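Local atomic coordinates of iron transport multicopper oxidase FET3 (Saccharomyces cerevisiae, PDB entry 1ZPU), a protein that oxidises Fe(2+) to Fe(3+) with molecular oxygen, using four copper ions, so that the FTR1 permease can carry the iron into the yeast cell. Residues W204-E209 / T286-D291; L137-W142 / I252-D257; P167-L170 / T175-L178. All coordinates share one frame; numbering follows the deposited sequence.

Contact 1 of 3, residues W204-E209 / T286-D291; sequences WIEDHE and TQNYVD. With NAG (2-acetamido-2-deoxy-beta-D-glucopyranose), chain L; NAG (2-acetamido-2-deoxy-beta-D-glucopyranose), chain B.
Trp-204 and Asn-288 meet through a single hydrogen bond: the indole NE1 donates to Asn-288 OD1 at 3.2 Å, with an N-H...O angle of 144°. The oxygen lies in the ring plane and offers a lone pair in its own carbonyl plane, although indole and amide planes stand 60° apart. Around this bond the packing is close. Val-290 approaches from the opposite direction and lays CG2 over one face of the five-membered ring, a CH-pi contact 4.1 Å from its centroid, while its CB rests 3.8 Å from Trp-204 CZ2. Over one face of the amide, Glu-206 runs extended, and its carboxylate stacks on the Asn-288 amide with the planes only 4° apart. Glu-206 CG is 3.4 Å from Asn-288 ND2, and the acid finds its own partner in the backbone N of Ala-251. Were Trp-204 exchanged for an alanine, Val-290 would probably lose the ring it packs on and Asn-288 OD1 its indole donor.

The outer side is looser and belongs to sugar. Tyr-289 is exposed, turned away from 204-209 and set with its ring edge towards an N-acetylglucosamine (chain L). That sugar's O6 accepts a bond from Val-290 N at 2.7 Å, and N2 of the next N-acetylglucosamine (chain B) donates to Val-290 O at 2.8 Å. Val-290 thus presents its side chain to the indole and its backbone polar atoms to the glycan, so the loop that follows strand 271-277 is held by protein within and carbohydrate without.

Contact 2 of 3, residues L137-W142 / I252-D257; sequences LSLSEW and IMQKFD. With NAG (2-acetamido-2-deoxy-beta-D-glucopyranose), chain L.
Ile-252 faces Leu-137 where the two strands are still far apart, and the pair just touches, Ile-252 CG2 lying 4.5 Å from Leu-137 CD1. Phe-203 packs against both residues and helps fill the layer between them. Met-253 turns its side chain to the other face of its strand.

Gln-254 carries most of the contact. Its CG sits between the backbone N and the carbonyl carbon (chi1 75°), and from there the extended chain crosses towards strand 133-142, sliding past Leu-139 in the opposite direction. The amide NE2 ends 3.8 Å from Leu-139 CB and equally 3.8 Å from CD2, so here the amide nitrogen lies against hydrocarbon. Its hydrogen bonds go to Gln-201 OE1 and the backbone O of Ile-171, which satisfy NE2 and would hold the amide in this rotation.

Lys-255, on the opposite face of the strand from Gln-254, lays CE 3.4 Å from the ring oxygen O5 of an N-acetylglucosamine (chain L). Phe-256 brings its ring back inwards among Pro-167, Leu-170 and Val-199, with Glu-141 nearby; that acid is gripped by the backbone N atoms of Gly-197, Phe-198 and Val-199.

The strands run in roughly the same sense, 35° between their directions; the axes of the two short strand segments come within 9.3 Å, and they belong to different sheets. Two sheets facing each other across a layer of inward side chains make the beta sandwich of a cupredoxin domain, here the second of the three plastocyanin-like domains of a multicopper oxidase.

Contact 3 of 3, residues P167-L170 / T175-L178; sequences PQNL and TMNL. With NAG (2-acetamido-2-deoxy-beta-D-glucopyranose), chain H; MAN (alpha-D-mannopyranose), chain C.
Met-176 reaches across to Asn-169 and Leu-170 with the end of its side chain, and this van der Waals contact of the thioether with an amide and a carbonyl oxygen joins the two segments. CG stands anti to the carbonyl carbon (chi1 -73°), and a bend at chi3 of 87° then brings the methyl beside two oxygens, the backbone O of Leu-170 and, 3.5 Å from CE, Asn-169 OD1. The sulfur lies beside the amide, SD 3.7 Å from Asn-169 CG. The two side chains cross at about a right angle, so the thioether lies across the asparagine. Leu-170 itself directs its branches away, to Gln-254, Phe-256 and Glu-141, while Ala-272 touches Met-176.

The polar contacts run to carbohydrate. Asn-169 ND2 donates to O2 of a mannose at 3.1 Å with an angle of 160°, and the same nitrogen has a weak bond to Asp-17. The mannose O3 is close to both Asn-169 OD1 and the backbone O of Gln-168, while its O4 lies very close to that same Gln-168 O, too short to be taken at face value. The mannose is also hydrogen-bonded to the backbone N of Gln-269. With the mannose beyond its amide and the methionine across it, Asn-169 is held from two directions.

One link is covalent: Asn-177 ND2 is joined to C1 of an N-acetylglucosamine (chain H), whose N2 comes within 3.6 Å of Met-176 CB.

On the backbone, two residues, Gln-168 and Asn-169, stand opposite the single Trp-142, which makes a classic beta bulge at the start of strand 169-172, the edge strand of its sheet. The whole is a glycosylated edge of the second cupredoxin domain: an N-linked site in the loop that leaves the strand, and a bulge on which a mannose of the protein's own glycan rests.

Contact 2 is the core of the set, wholly buried between the two sheets of one domain, while contact 1 is only partly buried and contact 3, though its touching residues are buried, sits beside attached sugar. Strands 201-205 and 250-256 are neighbours in one sheet, so contacts 1 and 2 share it, and Trp-204 O probably bonds to Met-253 N at 2.8 Å. Strands 133-142 and 169-172 pair likewise in the other sheet, bringing contact 3 against contact 2. Inside, hydrocarbon and one amide whose nitrogen is hydrogen-bonded inside the domain do the work; towards the surface, asparagine amides and backbone groups deal with indole, thioether and glycan.

Contact 1 of 3, residues W204-E209 / T286-D291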
loop_
_atom_site.group_PDB
_atom_site.type_symbol
_atom_site.label_atom_id
_atom_site.label_comp_id
_atom_site.label_asym_id
_atom_site.label_seq_id
_atom_site.Cartn_x
_atom_site.Cartn_y
_atom_site.Cartn_z
ATOM N N TRP A 204 -13.758 -0.596 -15.208
ATOM C CA TRP A 204 -14.028 -1.205 -16.507
ATOM C C TRP A 204 -14.172 -0.190 -17.635
ATOM O O TRP A 204 -14.411 0.997 -17.391
ATOM C CB TRP A 204 -15.261 -2.109 -16.451
ATOM C CG TRP A 204 -16.593 -1.416 -16.333
ATOM C CD1 TRP A 204 -17.452 -1.130 -17.347
ATOM C CD2 TRP A 204 -17.234 -0.962 -15.125
ATOM N NE1 TRP A 204 -18.592 -0.529 -16.857
ATOM C CE2 TRP A 204 -18.485 -0.414 -15.496
ATOM C CE3 TRP A 204 -16.871 -0.965 -13.768
ATOM C CZ2 TRP A 204 -19.378 0.121 -14.565
ATOM C CZ3 TRP A 204 -17.757 -0.425 -12.839
ATOM C CH2 TRP A 204 -18.998 0.112 -13.245
ATOM N N ILE A 205 -14.036 -0.686 -18.866
ATOM C CA ILE A 205 -14.129 0.128 -20.065
ATOM C C ILE A 205 -15.286 -0.411 -20.903
ATOM O O ILE A 205 -15.286 -1.578 -21.280
ATOM C CB ILE A 205 -12.814 0.065 -20.868
ATOM C CG1 ILE A 205 -11.638 0.480 -19.986
ATOM C CG2 ILE A 205 -12.883 0.933 -22.102
ATOM C CD1 ILE A 205 -10.280 0.200 -20.598
ATOM N N GLU A 206 -16.273 0.441 -21.174
ATOM C CA GLU A 206 -17.410 0.089 -22.014
ATOM C C GLU A 206 -16.946 -0.572 -23.301
ATOM O O GLU A 206 -16.074 -0.034 -23.993
ATOM C CB GLU A 206 -18.237 1.333 -22.325
ATOM C CG GLU A 206 -19.418 1.089 -23.219
ATOM C CD GLU A 206 -20.089 2.371 -23.677
ATOM O OE1 GLU A 206 -21.010 2.280 -24.519
ATOM O OE2 GLU A 206 -19.698 3.464 -23.217
ATOM N N ASP A 207 -17.513 -1.755 -23.578
ATOM C CA ASP A 207 -17.261 -2.536 -24.801
ATOM C C ASP A 207 -15.805 -2.870 -25.118
ATOM O O ASP A 207 -15.479 -3.143 -26.271
ATOM C CB ASP A 207 -17.893 -1.855 -26.014
ATOM C CG ASP A 207 -19.371 -2.069 -26.075
ATOM O OD1 ASP A 207 -20.138 -1.077 -25.928
ATOM O OD2 ASP A 207 -19.760 -3.245 -26.246
ATOM N N HIS A 208 -14.935 -2.847 -24.112
ATOM C CA HIS A 208 -13.546 -3.242 -24.304
ATOM C C HIS A 208 -13.133 -4.246 -23.246
ATOM O O HIS A 208 -13.228 -3.982 -22.053
ATOM C CB HIS A 208 -12.603 -2.040 -24.208
ATOM C CG HIS A 208 -12.667 -1.099 -25.372
ATOM N ND1 HIS A 208 -13.756 -0.295 -25.625
ATOM C CD2 HIS A 208 -11.746 -0.791 -26.314
ATOM C CE1 HIS A 208 -13.517 0.443 -26.693
ATOM N NE2 HIS A 208 -12.307 0.156 -27.133
ATOM N N GLU A 209 -12.649 -5.397 -23.682
ATOM C CA GLU A 209 -12.080 -6.372 -22.764
ATOM C C GLU A 209 -10.699 -5.933 -22.302
ATOM O O GLU A 209 -10.030 -5.143 -22.975
ATOM C CB GLU A 209 -11.999 -7.746 -23.430
ATOM C CG GLU A 209 -13.263 -8.562 -23.243
ATOM C CD GLU A 209 -13.331 -9.792 -24.126
ATOM O OE1 GLU A 209 -12.330 -10.105 -24.817
ATOM O OE2 GLU A 209 -14.397 -10.446 -24.123
ATOM N N THR A 286 -21.835 8.776 -22.278
ATOM C CA THR A 286 -22.608 8.759 -21.042
ATOM C C THR A 286 -22.103 7.621 -20.146
ATOM O O THR A 286 -21.256 6.842 -20.564
ATOM C CB THR A 286 -24.067 8.495 -21.370
ATOM O OG1 THR A 286 -24.151 7.372 -22.263
ATOM C CG2 THR A 286 -24.685 9.720 -22.034
ATOM N N GLN A 287 -22.628 7.516 -18.924
ATOM C CA GLN A 287 -22.264 6.421 -18.027
ATOM C C GLN A 287 -22.600 5.076 -18.634
ATOM O O GLN A 287 -23.665 4.902 -19.229
ATOM C CB GLN A 287 -23.003 6.526 -16.712
ATOM C CG GLN A 287 -22.853 5.274 -15.895
ATOM C CD GLN A 287 -23.540 5.330 -14.560
ATOM O OE1 GLN A 287 -24.224 6.300 -14.230
ATOM N NE2 GLN A 287 -23.370 4.265 -13.773
ATOM N N ASN A 288 -21.686 4.126 -18.492
ATOM C CA ASN A 288 -21.956 2.762 -18.887
ATOM C C ASN A 288 -22.528 1.955 -17.723
ATOM O O ASN A 288 -21.836 1.662 -16.740
ATOM C CB ASN A 288 -20.693 2.099 -19.439
ATOM C CG ASN A 288 -20.955 0.688 -19.964
ATOM O OD1 ASN A 288 -20.316 -0.272 -19.533
ATOM N ND2 ASN A 288 -21.897 0.563 -20.894
ATOM N N TYR A 289 -23.804 1.619 -17.836
ATOM C CA TYR A 289 -24.492 0.827 -16.832
ATOM C C TYR A 289 -24.065 -0.609 -16.922
ATOM O O TYR A 289 -23.981 -1.176 -17.995
ATOM C CB TYR A 289 -25.998 0.952 -17.004
ATOM C CG TYR A 289 -26.461 2.304 -16.576
ATOM C CD1 TYR A 289 -27.221 3.117 -17.414
ATOM C CD2 TYR A 289 -26.097 2.795 -15.332
ATOM C CE1 TYR A 289 -27.627 4.387 -16.990
ATOM C CE2 TYR A 289 -26.490 4.033 -14.907
ATOM C CZ TYR A 289 -27.245 4.836 -15.726
ATOM O OH TYR A 289 -27.599 6.073 -15.241
ATOM N N VAL A 290 -23.782 -1.202 -15.783
ATOM C CA VAL A 290 -23.318 -2.568 -15.761
ATOM C C VAL A 290 -24.337 -3.402 -14.981
ATOM O O VAL A 290 -24.960 -2.923 -14.023
ATOM C CB VAL A 290 -21.878 -2.637 -15.208
ATOM C CG1 VAL A 290 -21.839 -3.246 -13.829
ATOM C CG2 VAL A 290 -20.982 -3.379 -16.160
ATOM N N ASP A 291 -24.529 -4.640 -15.426
ATOM C CA ASP A 291 -25.578 -5.499 -14.899
ATOM C C ASP A 291 -25.228 -6.125 -13.549
ATOM O O ASP A 291 -26.122 -6.452 -12.769
ATOM C CB ASP A 291 -25.899 -6.582 -15.910
ATOM C CG ASP A 291 -26.964 -7.520 -15.421
ATOM O OD1 ASP A 291 -28.172 -7.187 -15.554
ATOM O OD2 ASP A 291 -26.584 -8.589 -14.889
HETATM C C1 NAG L . -23.800 3.224 -10.763
HETATM C C2 NAG L . -25.232 3.672 -11.027
HETATM C C3 NAG L . -26.277 2.566 -10.828
HETATM C C4 NAG L . -25.970 1.360 -11.685
HETATM C C5 NAG L . -24.556 0.940 -11.283
HETATM C C6 NAG L . -24.094 -0.266 -12.095
HETATM C C7 NAG L . -26.176 5.890 -10.657
HETATM C C8 NAG L . -26.021 6.257 -12.107
HETATM N N2 NAG L . -25.549 4.799 -10.190
HETATM O O3 NAG L . -27.560 3.000 -11.214
HETATM O O4 NAG L . -26.963 0.387 -11.417
HETATM O O5 NAG L . -23.606 2.003 -11.465
HETATM O O6 NAG L . -23.903 0.129 -13.434
HETATM O O7 NAG L . -26.881 6.609 -9.948
HETATM C C1 NAG B . -27.570 -0.255 -12.576
HETATM C C2 NAG B . -27.868 -1.716 -12.215
HETATM C C3 NAG B . -28.613 -2.508 -13.305
HETATM C C4 NAG B . -29.789 -1.750 -13.928
HETATM C C5 NAG B . -29.390 -0.279 -14.167
HETATM C C6 NAG B . -30.595 0.549 -14.609
HETATM C C7 NAG B . -26.448 -2.930 -10.658
HETATM C C8 NAG B . -25.242 -3.805 -10.472
HETATM N N2 NAG B . -26.649 -2.419 -11.870
HETATM O O3 NAG B . -29.061 -3.746 -12.778
HETATM O O4 NAG B . -30.150 -2.385 -15.151
HETATM O O5 NAG B . -28.777 0.340 -13.025
HETATM O O6 NAG B . -30.522 1.841 -14.044
HETATM O O7 NAG B . -27.197 -2.713 -9.712
#

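Contact 2 of 3, residues L137-W142 / I252-D257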
loop_
_atom_site.group_PDB
_atom_site.type_symbol
_atom_site.label_atom_id
_atom_site.label_comp_id
_atom_site.label_asym_id
_atom_site.label_seq_id
_atom_site.Cartn_x
_atom_site.Cartn_y
_atom_site.Cartn_z
ATOM N N LEU A 137 -3.185 4.918 -15.413
ATOM C CA LEU A 137 -4.257 5.667 -14.816
ATOM C C LEU A 137 -4.122 5.496 -13.319
ATOM O O LEU A 137 -4.024 4.361 -12.835
ATOM C CB LEU A 137 -5.604 5.139 -15.265
ATOM C CG LEU A 137 -5.958 5.102 -16.743
ATOM C CD1 LEU A 137 -7.335 4.508 -16.858
ATOM C CD2 LEU A 137 -5.934 6.480 -17.364
ATOM N N SER A 138 -4.097 6.610 -12.588
ATOM C CA SER A 138 -4.044 6.580 -11.139
ATOM C C SER A 138 -5.431 6.821 -10.579
ATOM O O SER A 138 -5.876 7.970 -10.500
ATOM C CB SER A 138 -3.112 7.676 -10.620
ATOM O OG SER A 138 -1.781 7.512 -11.081
ATOM N N LEU A 139 -6.114 5.748 -10.195
ATOM C CA LEU A 139 -7.409 5.855 -9.544
ATOM C C LEU A 139 -7.217 6.204 -8.065
ATOM O O LEU A 139 -6.264 5.737 -7.411
ATOM C CB LEU A 139 -8.184 4.544 -9.660
ATOM C CG LEU A 139 -8.121 3.721 -10.951
ATOM C CD1 LEU A 139 -8.874 2.386 -10.797
ATOM C CD2 LEU A 139 -8.689 4.504 -12.089
ATOM N N SER A 140 -8.131 7.018 -7.540
ATOM C CA SER A 140 -8.106 7.398 -6.129
ATOM C C SER A 140 -9.463 7.912 -5.694
ATOM O O SER A 140 -10.288 8.188 -6.542
ATOM C CB SER A 140 -7.044 8.474 -5.890
ATOM O OG SER A 140 -7.039 8.859 -4.535
ATOM N N GLU A 141 -9.704 8.021 -4.389
ATOM C CA GLU A 141 -10.837 8.822 -3.899
ATOM C C GLU A 141 -10.305 10.192 -3.491
ATOM O O GLU A 141 -9.094 10.358 -3.334
ATOM C CB GLU A 141 -11.576 8.151 -2.738
ATOM C CG GLU A 141 -10.861 8.233 -1.376
ATOM C CD GLU A 141 -9.658 7.306 -1.276
ATOM O OE1 GLU A 141 -9.872 6.080 -1.057
ATOM O OE2 GLU A 141 -8.506 7.813 -1.429
ATOM N N TRP A 142 -11.202 11.160 -3.320
ATOM C CA TRP A 142 -10.796 12.506 -2.946
ATOM C C TRP A 142 -11.659 13.085 -1.796
ATOM O O TRP A 142 -12.896 12.965 -1.802
ATOM C CB TRP A 142 -10.827 13.400 -4.187
ATOM C CG TRP A 142 -10.236 14.729 -3.962
ATOM C CD1 TRP A 142 -10.877 15.928 -3.983
ATOM C CD2 TRP A 142 -8.876 15.007 -3.668
ATOM N NE1 TRP A 142 -10.000 16.950 -3.721
ATOM C CE2 TRP A 142 -8.760 16.411 -3.514
ATOM C CE3 TRP A 142 -7.739 14.211 -3.500
ATOM C CZ2 TRP A 142 -7.561 17.029 -3.215
ATOM C CZ3 TRP A 142 -6.533 14.843 -3.196
ATOM C CH2 TRP A 142 -6.463 16.236 -3.060
ATOM N N ILE A 252 -14.931 5.184 -19.837
ATOM C CA ILE A 252 -14.003 4.586 -18.875
ATOM C C ILE A 252 -14.664 4.771 -17.514
ATOM O O ILE A 252 -14.942 5.888 -17.092
ATOM C CB ILE A 252 -12.622 5.294 -18.875
ATOM C CG1 ILE A 252 -11.951 5.220 -20.243
ATOM C CG2 ILE A 252 -11.702 4.705 -17.796
ATOM C CD1 ILE A 252 -10.830 6.213 -20.397
ATOM N N MET A 253 -14.925 3.669 -16.831
ATOM C CA MET A 253 -15.798 3.683 -15.670
ATOM C C MET A 253 -15.086 3.257 -14.394
ATOM O O MET A 253 -14.423 2.225 -14.362
ATOM C CB MET A 253 -16.964 2.747 -15.948
ATOM C CG MET A 253 -18.243 3.158 -15.260
ATOM S SD MET A 253 -19.119 4.520 -16.049
ATOM C CE MET A 253 -18.211 4.628 -17.562
ATOM N N GLN A 254 -15.217 4.064 -13.351
ATOM C CA GLN A 254 -14.756 3.674 -12.017
ATOM C C GLN A 254 -15.901 3.787 -10.982
ATOM O O GLN A 254 -16.717 4.719 -11.029
ATOM C CB GLN A 254 -13.466 4.427 -11.610
ATOM C CG GLN A 254 -13.628 5.844 -11.216
ATOM C CD GLN A 254 -12.312 6.645 -11.247
ATOM O OE1 GLN A 254 -12.124 7.497 -12.112
ATOM N NE2 GLN A 254 -11.426 6.405 -10.278
ATOM N N LYS A 255 -15.971 2.821 -10.070
ATOM C CA LYS A 255 -17.094 2.748 -9.137
ATOM C C LYS A 255 -16.610 2.481 -7.716
ATOM O O LYS A 255 -15.713 1.659 -7.524
ATOM C CB LYS A 255 -18.043 1.630 -9.590
ATOM C CG LYS A 255 -19.386 1.621 -8.907
ATOM C CD LYS A 255 -20.207 0.421 -9.338
ATOM C CE LYS A 255 -21.681 0.591 -9.008
ATOM N NZ LYS A 255 -21.912 1.396 -7.769
ATOM N N PHE A 256 -17.192 3.182 -6.740
ATOM C CA PHE A 256 -16.907 2.951 -5.325
ATOM C C PHE A 256 -17.266 1.519 -4.943
ATOM O O PHE A 256 -18.253 0.962 -5.449
ATOM C CB PHE A 256 -17.807 3.831 -4.467
ATOM C CG PHE A 256 -17.208 5.133 -4.036
ATOM C CD1 PHE A 256 -17.446 6.292 -4.758
ATOM C CD2 PHE A 256 -16.492 5.217 -2.845
ATOM C CE1 PHE A 256 -16.926 7.490 -4.338
ATOM C CE2 PHE A 256 -15.971 6.416 -2.404
ATOM C CZ PHE A 256 -16.178 7.558 -3.149
ATOM N N ASP A 257 -16.499 0.928 -4.033
ATOM C CA ASP A 257 -16.975 -0.228 -3.276
ATOM C C ASP A 257 -17.669 0.303 -2.018
ATOM O O ASP A 257 -17.042 0.475 -0.965
ATOM C CB ASP A 257 -15.813 -1.128 -2.912
ATOM C CG ASP A 257 -16.221 -2.306 -2.058
ATOM O OD1 ASP A 257 -15.330 -3.135 -1.783
ATOM O OD2 ASP A 257 -17.406 -2.412 -1.653
HETATM C C1 NAG L . -23.800 3.224 -10.763
HETATM C C2 NAG L . -25.232 3.672 -11.027
HETATM C C3 NAG L . -26.277 2.566 -10.828
HETATM C C4 NAG L . -25.970 1.360 -11.685
HETATM C C5 NAG L . -24.556 0.940 -11.283
HETATM C C6 NAG L . -24.094 -0.266 -12.095
HETATM C C7 NAG L . -26.176 5.890 -10.657
HETATM C C8 NAG L . -26.021 6.257 -12.107
HETATM N N2 NAG L . -25.549 4.799 -10.190
HETATM O O3 NAG L . -27.560 3.000 -11.214
HETATM O O4 NAG L . -26.963 0.387 -11.417
HETATM O O5 NAG L . -23.606 2.003 -11.465
HETATM O O6 NAG L . -23.903 0.129 -13.434
HETATM O O7 NAG L . -26.881 6.609 -9.948
#

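Contact 3 of 3, residues P167-L170 / T175-L178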
loop_
_atom_site.group_PDB
_atom_site.type_symbol
_atom_site.label_atom_id
_atom_site.label_comp_id
_atom_site.label_asym_id
_atom_site.label_seq_id
_atom_site.Cartn_x
_atom_site.Cartn_y
_atom_site.Cartn_z
ATOM N N PRO A 167 -15.345 9.892 1.727
ATOM C CA PRO A 167 -14.750 10.755 0.696
ATOM C C PRO A 167 -15.819 11.446 -0.144
ATOM O O PRO A 167 -16.982 11.069 -0.073
ATOM C CB PRO A 167 -13.953 9.778 -0.163
ATOM C CG PRO A 167 -14.505 8.459 0.093
ATOM C CD PRO A 167 -15.209 8.462 1.410
ATOM N N GLN A 168 -15.438 12.448 -0.931
ATOM C CA GLN A 168 -16.423 13.240 -1.640
ATOM C C GLN A 168 -16.584 12.853 -3.089
ATOM O O GLN A 168 -17.636 13.099 -3.668
ATOM C CB GLN A 168 -16.123 14.726 -1.498
ATOM C CG GLN A 168 -16.672 15.340 -0.199
ATOM C CD GLN A 168 -16.084 14.690 1.051
ATOM O OE1 GLN A 168 -14.966 14.994 1.458
ATOM N NE2 GLN A 168 -16.835 13.776 1.647
ATOM N N ASN A 169 -15.550 12.240 -3.666
ATOM C CA ASN A 169 -15.552 11.836 -5.066
ATOM C C ASN A 169 -14.453 10.853 -5.404
ATOM O O ASN A 169 -13.433 10.788 -4.720
ATOM C CB ASN A 169 -15.369 13.055 -5.980
ATOM C CG ASN A 169 -16.683 13.624 -6.461
ATOM O OD1 ASN A 169 -17.551 12.903 -7.002
ATOM N ND2 ASN A 169 -16.852 14.924 -6.266
ATOM N N LEU A 170 -14.663 10.109 -6.489
ATOM C CA LEU A 170 -13.592 9.351 -7.128
ATOM C C LEU A 170 -12.852 10.225 -8.140
ATOM O O LEU A 170 -13.468 11.008 -8.865
ATOM C CB LEU A 170 -14.158 8.105 -7.834
ATOM C CG LEU A 170 -14.722 7.010 -6.919
ATOM C CD1 LEU A 170 -15.173 5.793 -7.696
ATOM C CD2 LEU A 170 -13.684 6.612 -5.882
ATOM N N THR A 175 -7.929 14.358 -11.591
ATOM C CA THR A 175 -9.162 15.104 -11.939
ATOM C C THR A 175 -10.346 14.175 -11.979
ATOM O O THR A 175 -10.271 13.026 -11.567
ATOM C CB THR A 175 -9.170 15.722 -13.350
ATOM O OG1 THR A 175 -8.300 14.973 -14.197
ATOM C CG2 THR A 175 -8.768 17.166 -13.314
ATOM N N MET A 176 -11.433 14.702 -12.518
ATOM C CA MET A 176 -12.602 13.931 -12.839
ATOM C C MET A 176 -12.871 14.058 -14.330
ATOM O O MET A 176 -12.305 14.923 -14.995
ATOM C CB MET A 176 -13.788 14.446 -12.039
ATOM C CG MET A 176 -13.715 14.070 -10.586
ATOM S SD MET A 176 -15.328 14.226 -9.832
ATOM C CE MET A 176 -16.078 12.634 -10.164
ATOM N N ASN A 177 -13.743 13.194 -14.849
ATOM C CA ASN A 177 -14.142 13.212 -16.268
ATOM C C ASN A 177 -12.972 13.501 -17.219
ATOM O O ASN A 177 -12.946 14.493 -17.936
ATOM C CB ASN A 177 -15.387 14.087 -16.514
ATOM C CG ASN A 177 -15.525 15.203 -15.512
ATOM O OD1 ASN A 177 -14.681 16.076 -15.464
ATOM N ND2 ASN A 177 -16.588 15.194 -14.719
ATOM N N LEU A 178 -12.013 12.576 -17.183
ATOM C CA LEU A 178 -10.773 12.606 -17.933
ATOM C C LEU A 178 -10.946 12.091 -19.343
ATOM O O LEU A 178 -11.731 11.172 -19.598
ATOM C CB LEU A 178 -9.776 11.685 -17.238
ATOM C CG LEU A 178 -8.352 11.531 -17.763
ATOM C CD1 LEU A 178 -7.575 12.838 -17.598
ATOM C CD2 LEU A 178 -7.672 10.421 -17.004
HETATM C C1 NAG H . -16.843 16.544 -14.215
HETATM C C2 NAG H . -16.290 17.843 -13.621
HETATM C C3 NAG H . -17.010 18.271 -12.342
HETATM C C4 NAG H . -18.525 18.242 -12.476
HETATM C C5 NAG H . -18.883 16.876 -13.067
HETATM C C6 NAG H . -20.361 16.732 -13.376
HETATM C C7 NAG H . -13.830 18.274 -13.478
HETATM C C8 NAG H . -13.687 19.012 -14.780
HETATM N N2 NAG H . -14.941 17.591 -13.216
HETATM O O3 NAG H . -16.627 19.565 -11.943
HETATM O O4 NAG H . -19.089 18.427 -11.189
HETATM O O5 NAG H . -18.227 16.756 -14.311
HETATM O O6 NAG H . -20.607 17.601 -14.460
HETATM O O7 NAG H . -12.911 18.248 -12.665
HETATM C C1 MAN C . -21.433 16.861 -5.810
HETATM C C2 MAN C . -20.990 15.500 -6.334
HETATM C C3 MAN C . -20.748 14.519 -5.195
HETATM C C4 MAN C . -19.855 15.154 -4.139
HETATM C C5 MAN C . -20.450 16.459 -3.656
HETATM C C6 MAN C . -19.506 17.109 -2.663
HETATM O O2 MAN C . -19.783 15.652 -7.027
HETATM O O3 MAN C . -20.113 13.357 -5.683
HETATM O O4 MAN C . -19.704 14.283 -3.052
HETATM O O5 MAN C . -20.593 17.318 -4.766
HETATM O O6 MAN C . -20.026 18.383 -2.359
#